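Hemolysin-related protein (Vibrio cholerae serotype O1, PDB 6MLT) is a secreted, metal-binding biofilm matrix protein that probably binds carbohydrates and contributes to bacterial biofilm adhesion. Local coordinates at residues 30-38 with 517-527; 215-225 with 236-244. All coordinates share one frame; numbering follows the deposited sequence.

Interaction 1. Residues 30-38 with 517-527; sequences QVMAAPIVV and SGTLWEYPVVA
Met32 reaches across to the turn at 517-520, its SD 3.4 Å from Thr519 N. With CG anti to the backbone N (chi1 -164°) the chain runs out over that turn, then bends at its end to put CE against Leu520 CD1 (3.7 Å). Beside its CG lies the carboxylate of Glu522, fixed in its rotation by two bonds to its syn lone pairs: OE1 takes Leu520 N and OE2 takes the Ser517 hydroxyl, while Ser517 OG accepts from Thr519 N in an ST turn. A water links Met32 O to Trp521 N. Ala34 sets its CB squarely over the Tyr523 ring, 4.1 Å from the centroid, a CH-pi contact; the phenol OH is tied to Tyr576 O and Trp573 NE1. Pro35 CG packs on Val525 CG2 at 3.9 Å. Val37 straddles two residues, CG1 against Ala527 CB (3.9 Å) and CG2 against Val525 CG1 (4.2 Å). Strands 36-38 and 525-527 face each other from neighbouring propeller sheets. Val31 pairs by backbone with Ala541 of that neighbouring sheet, but between the segments the polar link is a water bridge; the seam rests on shape and burial, at the cost of leaving Pro35 O and Tyr523 N without partners.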
loop_
_atom_site.group_PDB
_atom_site.type_symbol
_atom_site.label_atom_id
_atom_site.label_comp_id
_atom_site.label_asym_id
_atom_site.label_seq_id
_atom_site.Cartn_x
_atom_site.Cartn_y
_atom_site.Cartn_z
ATOM N N GLN A 30 -13.763 7.949 27.072
ATOM C CA GLN A 30 -14.149 6.922 26.109
ATOM C C GLN A 30 -13.489 7.223 24.771
ATOM O O GLN A 30 -13.352 8.390 24.394
ATOM C CB GLN A 30 -15.670 6.892 25.923
ATOM C CG GLN A 30 -16.486 6.829 27.209
ATOM C CD GLN A 30 -16.472 5.449 27.839
ATOM O OE1 GLN A 30 -16.704 4.446 27.168
ATOM N NE2 GLN A 30 -16.194 5.392 29.135
ATOM N N VAL A 31 -13.092 6.179 24.046
ATOM C CA VAL A 31 -12.456 6.358 22.742
ATOM C C VAL A 31 -13.060 5.367 21.757
ATOM O O VAL A 31 -13.215 4.180 22.071
ATOM C CB VAL A 31 -10.925 6.194 22.822
ATOM C CG1 VAL A 31 -10.284 6.555 21.499
ATOM C CG2 VAL A 31 -10.356 7.069 23.932
ATOM N N MET A 32 -13.415 5.857 20.562
ATOM C CA MET A 32 -14.020 5.001 19.546
ATOM C C MET A 32 -13.580 5.405 18.140
ATOM O O MET A 32 -14.309 5.169 17.170
ATOM C CB MET A 32 -15.558 5.025 19.682
ATOM C CG MET A 32 -16.274 3.886 18.949
ATOM S SD MET A 32 -17.864 3.445 19.708
ATOM C CE MET A 32 -18.694 5.041 19.741
ATOM N N ALA A 33 -12.393 5.997 18.013
ATOM C CA ALA A 33 -11.795 6.308 16.724
ATOM C C ALA A 33 -10.366 5.789 16.713
ATOM O O ALA A 33 -9.702 5.728 17.752
ATOM C CB ALA A 33 -11.813 7.816 16.430
ATOM N N ALA A 34 -9.907 5.403 15.530
ATOM C CA ALA A 34 -8.624 4.727 15.418
ATOM C C ALA A 34 -7.502 5.629 15.934
ATOM O O ALA A 34 -7.526 6.845 15.705
ATOM C CB ALA A 34 -8.353 4.326 13.966
ATOM N N PRO A 35 -6.506 5.073 16.614
ATOM C CA PRO A 35 -5.406 5.893 17.129
ATOM C C PRO A 35 -4.440 6.288 16.020
ATOM O O PRO A 35 -4.312 5.614 15.000
ATOM C CB PRO A 35 -4.729 4.973 18.146
ATOM C CG PRO A 35 -4.963 3.598 17.584
ATOM C CD PRO A 35 -6.293 3.640 16.878
ATOM N N ILE A 36 -3.749 7.398 16.263
ATOM C CA ILE A 36 -2.733 7.953 15.376
ATOM C C ILE A 36 -1.409 7.937 16.121
ATOM O O ILE A 36 -1.381 8.163 17.333
ATOM C CB ILE A 36 -3.106 9.394 14.959
ATOM C CG1 ILE A 36 -4.395 9.404 14.127
ATOM C CG2 ILE A 36 -1.969 10.081 14.242
ATOM C CD1 ILE A 36 -4.362 8.537 12.928
ATOM N N VAL A 37 -0.312 7.700 15.398
ATOM C CA VAL A 37 1.005 7.513 16.006
ATOM C C VAL A 37 2.007 8.431 15.318
ATOM O O VAL A 37 2.290 8.264 14.126
ATOM C CB VAL A 37 1.479 6.053 15.920
ATOM C CG1 VAL A 37 2.885 5.903 16.513
ATOM C CG2 VAL A 37 0.503 5.137 16.641
ATOM N N VAL A 38 2.562 9.376 16.079
ATOM C CA VAL A 38 3.544 10.336 15.588
ATOM C C VAL A 38 4.396 10.799 16.768
ATOM O O VAL A 38 4.000 10.676 17.931
ATOM C CB VAL A 38 2.880 11.558 14.914
ATOM C CG1 VAL A 38 2.284 11.185 13.557
ATOM C CG2 VAL A 38 1.810 12.161 15.833
ATOM N N SER A 517 -16.079 -2.144 22.754
ATOM C CA SER A 517 -16.445 -0.956 21.996
ATOM C C SER A 517 -17.871 -1.085 21.481
ATOM O O SER A 517 -18.298 -2.176 21.081
ATOM C CB SER A 517 -15.488 -0.730 20.817
ATOM O OG SER A 517 -15.876 0.426 20.083
ATOM N N GLY A 518 -18.601 0.034 21.486
ATOM C CA GLY A 518 -19.832 0.105 20.715
ATOM C C GLY A 518 -19.591 -0.104 19.236
ATOM O O GLY A 518 -20.497 -0.544 18.517
ATOM N N THR A 519 -18.366 0.168 18.787
ATOM C CA THR A 519 -17.836 0.043 17.431
ATOM C C THR A 519 -18.394 1.114 16.505
ATOM O O THR A 519 -19.605 1.362 16.444
ATOM C CB THR A 519 -18.067 -1.350 16.815
ATOM O OG1 THR A 519 -19.452 -1.551 16.520
ATOM C CG2 THR A 519 -17.560 -2.446 17.750
ATOM N N LEU A 520 -17.470 1.781 15.817
ATOM C CA LEU A 520 -17.780 2.607 14.667
ATOM C C LEU A 520 -16.963 2.037 13.525
ATOM O O LEU A 520 -17.321 0.989 12.964
ATOM C CB LEU A 520 -17.488 4.080 14.976
ATOM C CG LEU A 520 -18.440 4.756 15.958
ATOM C CD1 LEU A 520 -17.869 6.112 16.343
ATOM C CD2 LEU A 520 -19.823 4.895 15.350
ATOM N N TRP A 521 -15.826 2.652 13.179
ATOM C CA TRP A 521 -14.939 2.099 12.162
ATOM C C TRP A 521 -13.477 2.147 12.605
ATOM O O TRP A 521 -12.579 2.150 11.754
ATOM C CB TRP A 521 -15.138 2.837 10.824
ATOM C CG TRP A 521 -15.251 4.314 10.989
ATOM C CD1 TRP A 521 -14.238 5.229 10.943
ATOM C CD2 TRP A 521 -16.449 5.054 11.250
ATOM N NE1 TRP A 521 -14.735 6.493 11.154
ATOM C CE2 TRP A 521 -16.085 6.413 11.356
ATOM C CE3 TRP A 521 -17.791 4.699 11.411
ATOM C CZ2 TRP A 521 -17.012 7.414 11.618
ATOM C CZ3 TRP A 521 -18.716 5.703 11.669
ATOM C CH2 TRP A 521 -18.319 7.042 11.766
ATOM N N GLU A 522 -13.216 2.166 13.911
ATOM C CA GLU A 522 -11.853 2.167 14.417
ATOM C C GLU A 522 -11.188 0.818 14.149
ATOM O O GLU A 522 -11.851 -0.172 13.838
ATOM C CB GLU A 522 -11.847 2.485 15.917
ATOM C CG GLU A 522 -12.302 1.342 16.849
ATOM C CD GLU A 522 -13.815 1.288 17.132
ATOM O OE1 GLU A 522 -14.636 1.777 16.314
ATOM O OE2 GLU A 522 -14.175 0.715 18.191
ATOM N N TYR A 523 -9.862 0.786 14.268
ATOM C CA TYR A 523 -9.128 -0.467 14.184
ATOM C C TYR A 523 -7.921 -0.393 15.106
ATOM O O TYR A 523 -7.493 0.700 15.494
ATOM C CB TYR A 523 -8.691 -0.783 12.742
ATOM C CG TYR A 523 -7.987 0.349 12.017
ATOM C CD1 TYR A 523 -6.691 0.709 12.346
ATOM C CD2 TYR A 523 -8.617 1.048 10.996
ATOM C CE1 TYR A 523 -6.038 1.754 11.690
ATOM C CE2 TYR A 523 -7.965 2.094 10.321
ATOM C CZ TYR A 523 -6.675 2.432 10.683
ATOM O OH TYR A 523 -6.009 3.448 10.033
ATOM N N PRO A 524 -7.355 -1.535 15.487
ATOM C CA PRO A 524 -6.100 -1.515 16.242
ATOM C C PRO A 524 -4.933 -1.183 15.325
ATOM O O PRO A 524 -4.985 -1.396 14.110
ATOM C CB PRO A 524 -5.979 -2.945 16.793
ATOM C CG PRO A 524 -7.277 -3.632 16.447
ATOM C CD PRO A 524 -7.839 -2.903 15.273
ATOM N N VAL A 525 -3.868 -0.663 15.928
ATOM C CA VAL A 525 -2.679 -0.221 15.200
ATOM C C VAL A 525 -1.447 -0.868 15.816
ATOM O O VAL A 525 -1.292 -0.876 17.043
ATOM C CB VAL A 525 -2.546 1.314 15.227
ATOM C CG1 VAL A 525 -1.141 1.767 14.797
ATOM C CG2 VAL A 525 -3.622 1.943 14.340
ATOM N N VAL A 526 -0.559 -1.379 14.969
ATOM C CA VAL A 526 0.770 -1.804 15.394
ATOM C C VAL A 526 1.767 -0.752 14.938
ATOM O O VAL A 526 1.767 -0.346 13.766
ATOM C CB VAL A 526 1.130 -3.188 14.834
ATOM C CG1 VAL A 526 2.583 -3.540 15.157
ATOM C CG2 VAL A 526 0.189 -4.246 15.404
ATOM N N ALA A 527 2.617 -0.311 15.858
ATOM C CA ALA A 527 3.683 0.617 15.517
ATOM C C ALA A 527 4.870 0.386 16.437
ATOM O O ALA A 527 4.704 0.064 17.620
ATOM C CB ALA A 527 3.221 2.071 15.621
HETATM O O HOH W 1 -14.398 5.291 14.342
#

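Interaction 2. Residues 215-225 with 236-244; sequences YQANDTVWFSS and ELVVSVPAS. With NA (sodium ion), chain G.
This is the antiparallel pairing of two strands in one four-stranded propeller blade, where Ser225 and Val238 form a hydrogen-bonded pair in the hairpin 224-227/236-241, and the chain leading into it, 215-223, folds over the other end. Val238 N reaches Ser225 O at 2.8 Å (172°), and Ser225 N returns the bond to Val238 O. Ser224 and Val239, the adjoining non-hydrogen-bonded pair, turn their side chains to the opposite face, where Phe199 of the preceding blade packs on both. Past them the ladder weakens: Ser240 N to Phe223 O is a long, weak bond, and Phe223 O is also met by Gln277 NE2. Trp222 N restores a sound bond to Ser240 O (2.9 Å), nearly in line with the carbonyl.

Trp222 CG stands anti to the carbonyl carbon (chi1 -83°), which swings the indole to the side of Pro242. The two side chains meet at about a right angle, Pro242 CG over a face of the five-membered ring, 3.7 Å from its centroid and 23° off the normal. Val241 CG2 meets Ala217 CB and Val221 CG2, each at 3.9 Å, while CG1 sits by Thr220 O. A water joins that oxygen to Ala243 N.

At the far end Glu236 chelates a sodium ion through both carboxylate oxygens (OE2 at 2.6 Å), with Asn228, Asp230, Asp232 and Lys234 O completing the site; OE1 also accepts from Leu229 N. The ion therefore clamps the hairpin loop to strand 236-241, while the other end is held by the Trp222-Ser240 backbone bond, Pro242 and Val241 packing and a water.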
loop_
_atom_site.group_PDB
_atom_site.type_symbol
_atom_site.label_atom_id
_atom_site.label_comp_id
_atom_site.label_asym_id
_atom_site.label_seq_id
_atom_site.Cartn_x
_atom_site.Cartn_y
_atom_site.Cartn_z
ATOM N N TYR A 215 -18.363 5.982 -9.621
ATOM C CA TYR A 215 -18.923 4.649 -9.444
ATOM C C TYR A 215 -20.331 4.778 -8.882
ATOM O O TYR A 215 -20.527 5.385 -7.826
ATOM C CB TYR A 215 -18.046 3.818 -8.513
ATOM C CG TYR A 215 -18.569 2.420 -8.282
ATOM C CD1 TYR A 215 -18.713 1.539 -9.340
ATOM C CD2 TYR A 215 -18.924 1.984 -7.011
ATOM C CE1 TYR A 215 -19.195 0.263 -9.148
ATOM C CE2 TYR A 215 -19.409 0.699 -6.806
ATOM C CZ TYR A 215 -19.540 -0.151 -7.885
ATOM O OH TYR A 215 -20.014 -1.424 -7.716
ATOM N N GLN A 216 -21.306 4.212 -9.585
ATOM C CA GLN A 216 -22.700 4.262 -9.157
ATOM C C GLN A 216 -22.936 3.171 -8.120
ATOM O O GLN A 216 -22.854 1.977 -8.428
ATOM C CB GLN A 216 -23.633 4.096 -10.355
ATOM N N ALA A 217 -23.222 3.581 -6.892
ATOM C CA ALA A 217 -23.493 2.670 -5.794
ATOM C C ALA A 217 -24.894 2.928 -5.257
ATOM O O ALA A 217 -25.540 3.924 -5.584
ATOM C CB ALA A 217 -22.455 2.833 -4.680
ATOM N N ASN A 218 -25.357 2.014 -4.409
ATOM C CA ASN A 218 -26.699 2.084 -3.850
ATOM C C ASN A 218 -26.769 2.884 -2.552
ATOM O O ASN A 218 -27.868 3.095 -2.030
ATOM C CB ASN A 218 -27.220 0.659 -3.629
ATOM C CG ASN A 218 -27.222 -0.162 -4.914
ATOM O OD1 ASN A 218 -26.639 -1.252 -4.989
ATOM N ND2 ASN A 218 -27.866 0.370 -5.933
ATOM N N ASP A 219 -25.632 3.331 -2.030
ATOM C CA ASP A 219 -25.568 4.147 -0.823
ATOM C C ASP A 219 -24.182 4.777 -0.803
ATOM O O ASP A 219 -23.371 4.554 -1.706
ATOM C CB ASP A 219 -25.838 3.309 0.437
ATOM C CG ASP A 219 -26.443 4.119 1.596
ATOM O OD1 ASP A 219 -26.276 5.361 1.652
ATOM O OD2 ASP A 219 -27.078 3.491 2.471
ATOM N N THR A 220 -23.913 5.556 0.240
ATOM C CA THR A 220 -22.636 6.251 0.375
ATOM C C THR A 220 -21.472 5.273 0.278
ATOM O O THR A 220 -21.482 4.216 0.912
ATOM C CB THR A 220 -22.586 6.982 1.722
ATOM O OG1 THR A 220 -23.686 7.894 1.813
ATOM C CG2 THR A 220 -21.281 7.751 1.892
ATOM N N VAL A 221 -20.457 5.646 -0.500
ATOM C CA VAL A 221 -19.209 4.895 -0.564
ATOM C C VAL A 221 -18.299 5.411 0.541
ATOM O O VAL A 221 -18.008 6.612 0.607
ATOM C CB VAL A 221 -18.536 5.033 -1.938
ATOM C CG1 VAL A 221 -17.231 4.268 -1.967
ATOM C CG2 VAL A 221 -19.463 4.548 -3.047
ATOM N N TRP A 222 -17.850 4.510 1.402
ATOM C CA TRP A 222 -17.040 4.860 2.561
ATOM C C TRP A 222 -15.566 4.658 2.201
ATOM O O TRP A 222 -15.149 5.162 1.151
ATOM C CB TRP A 222 -17.537 4.075 3.775
ATOM C CG TRP A 222 -18.709 4.721 4.443
ATOM C CD1 TRP A 222 -19.962 4.876 3.932
ATOM C CD2 TRP A 222 -18.732 5.301 5.753
ATOM N NE1 TRP A 222 -20.766 5.518 4.843
ATOM C CE2 TRP A 222 -20.034 5.785 5.972
ATOM C CE3 TRP A 222 -17.775 5.457 6.761
ATOM C CZ2 TRP A 222 -20.408 6.416 7.156
ATOM C CZ3 TRP A 222 -18.151 6.080 7.942
ATOM C CH2 TRP A 222 -19.451 6.551 8.127
ATOM N N PHE A 223 -14.770 3.950 2.995
ATOM C CA PHE A 223 -13.329 3.981 2.832
ATOM C C PHE A 223 -12.884 3.110 1.668
ATOM O O PHE A 223 -13.551 2.144 1.276
ATOM C CB PHE A 223 -12.648 3.543 4.128
ATOM C CG PHE A 223 -12.908 4.480 5.273
ATOM C CD1 PHE A 223 -12.193 5.659 5.386
ATOM C CD2 PHE A 223 -13.882 4.202 6.218
ATOM C CE1 PHE A 223 -12.441 6.538 6.428
ATOM C CE2 PHE A 223 -14.131 5.084 7.258
ATOM C CZ PHE A 223 -13.404 6.248 7.359
ATOM N N SER A 224 -11.741 3.480 1.106
ATOM C CA SER A 224 -11.178 2.811 -0.043
ATOM C C SER A 224 -9.706 2.535 0.210
ATOM O O SER A 224 -9.081 3.108 1.111
ATOM C CB SER A 224 -11.354 3.656 -1.314
ATOM O OG SER A 224 -10.693 4.901 -1.178
ATOM N N SER A 225 -9.182 1.617 -0.590
ATOM C CA SER A 225 -7.786 1.222 -0.602
ATOM C C SER A 225 -7.330 1.198 -2.052
ATOM O O SER A 225 -8.115 0.891 -2.951
ATOM C CB SER A 225 -7.583 -0.179 0.011
ATOM O OG SER A 225 -8.105 -0.267 1.325
ATOM N N GLU A 236 -5.458 -0.453 -8.851
ATOM C CA GLU A 236 -6.843 -0.833 -8.639
ATOM C C GLU A 236 -7.322 -0.216 -7.333
ATOM O O GLU A 236 -6.532 0.106 -6.447
ATOM C CB GLU A 236 -7.005 -2.356 -8.606
ATOM C CG GLU A 236 -7.057 -3.017 -9.987
ATOM C CD GLU A 236 -5.682 -3.244 -10.602
ATOM O OE1 GLU A 236 -4.794 -3.793 -9.909
ATOM O OE2 GLU A 236 -5.489 -2.878 -11.782
ATOM N N LEU A 237 -8.637 -0.052 -7.234
ATOM C CA LEU A 237 -9.275 0.644 -6.129
ATOM C C LEU A 237 -10.282 -0.296 -5.481
ATOM O O LEU A 237 -11.141 -0.854 -6.170
ATOM C CB LEU A 237 -9.960 1.908 -6.648
ATOM C CG LEU A 237 -10.434 2.984 -5.685
ATOM C CD1 LEU A 237 -9.270 3.589 -4.913
ATOM C CD2 LEU A 237 -11.172 4.059 -6.479
ATOM N N VAL A 238 -10.162 -0.491 -4.171
ATOM C CA VAL A 238 -11.107 -1.296 -3.399
ATOM C C VAL A 238 -12.016 -0.347 -2.634
ATOM O O VAL A 238 -11.529 0.553 -1.942
ATOM C CB VAL A 238 -10.378 -2.242 -2.428
ATOM C CG1 VAL A 238 -11.372 -3.191 -1.780
ATOM C CG2 VAL A 238 -9.292 -3.016 -3.152
ATOM N N VAL A 239 -13.332 -0.555 -2.733
ATOM C CA VAL A 239 -14.305 0.340 -2.115
ATOM C C VAL A 239 -15.333 -0.470 -1.333
ATOM O O VAL A 239 -15.682 -1.595 -1.708
ATOM C CB VAL A 239 -15.008 1.228 -3.164
ATOM C CG1 VAL A 239 -13.989 2.048 -3.943
ATOM C CG2 VAL A 239 -15.854 0.387 -4.118
ATOM N N SER A 240 -15.839 0.131 -0.254
ATOM C CA SER A 240 -16.850 -0.469 0.614
ATOM C C SER A 240 -18.076 0.432 0.686
ATOM O O SER A 240 -17.949 1.646 0.882
ATOM C CB SER A 240 -16.305 -0.692 2.034
ATOM O OG SER A 240 -15.345 -1.733 2.085
ATOM N N VAL A 241 -19.255 -0.169 0.551
ATOM C CA VAL A 241 -20.532 0.505 0.776
ATOM C C VAL A 241 -21.218 -0.200 1.941
ATOM O O VAL A 241 -21.701 -1.327 1.769
ATOM C CB VAL A 241 -21.416 0.472 -0.480
ATOM C CG1 VAL A 241 -22.750 1.167 -0.219
ATOM C CG2 VAL A 241 -20.694 1.115 -1.658
ATOM N N PRO A 242 -21.287 0.398 3.129
ATOM C CA PRO A 242 -21.842 -0.334 4.278
ATOM C C PRO A 242 -23.359 -0.367 4.317
ATOM O O PRO A 242 -23.950 -1.330 4.815
ATOM C CB PRO A 242 -21.275 0.429 5.484
ATOM C CG PRO A 242 -20.994 1.806 4.975
ATOM C CD PRO A 242 -20.610 1.643 3.532
ATOM N N ALA A 243 -23.998 0.669 3.786
ATOM C CA ALA A 243 -25.450 0.780 3.855
ATOM C C ALA A 243 -25.913 0.609 5.301
ATOM O O ALA A 243 -25.257 1.103 6.223
ATOM C CB ALA A 243 -26.102 -0.246 2.926
ATOM N N SER A 244 -27.027 -0.084 5.524
ATOM C CA SER A 244 -27.529 -0.284 6.875
ATOM C C SER A 244 -28.076 -1.697 7.003
ATOM O O SER A 244 -28.322 -2.384 6.012
ATOM C CB SER A 244 -28.624 0.729 7.222
ATOM O OG SER A 244 -29.826 0.381 6.557
HETATM NA NA NA G . -2.964 -3.406 -11.789
HETATM O O HOH W 2 -23.287 3.253 2.824
#

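Overall arrangement
From the N terminus the chain lays down strand 13-19, which joins the sheet of 525-527, 536-541 and 553-559 and so closes the propeller ring with its last strands. Segment 30-38, in the next sheet, is met again only after 478 residues, through several blades and the beta-prism lectin insertion, when 517-527 returns beside it. Within that long loop, interaction 2 closes a short one of ten residues, inside a single blade. Interaction 1 thus ties neighbouring blades at the ring closure, whereas interaction 2 builds one blade internally. Their centres are 21 Å apart, yet they touch: Trp521 CD1 packs 3.7 Å from Phe223 CE2, and Trp521 CZ3 meets Trp222 CH2.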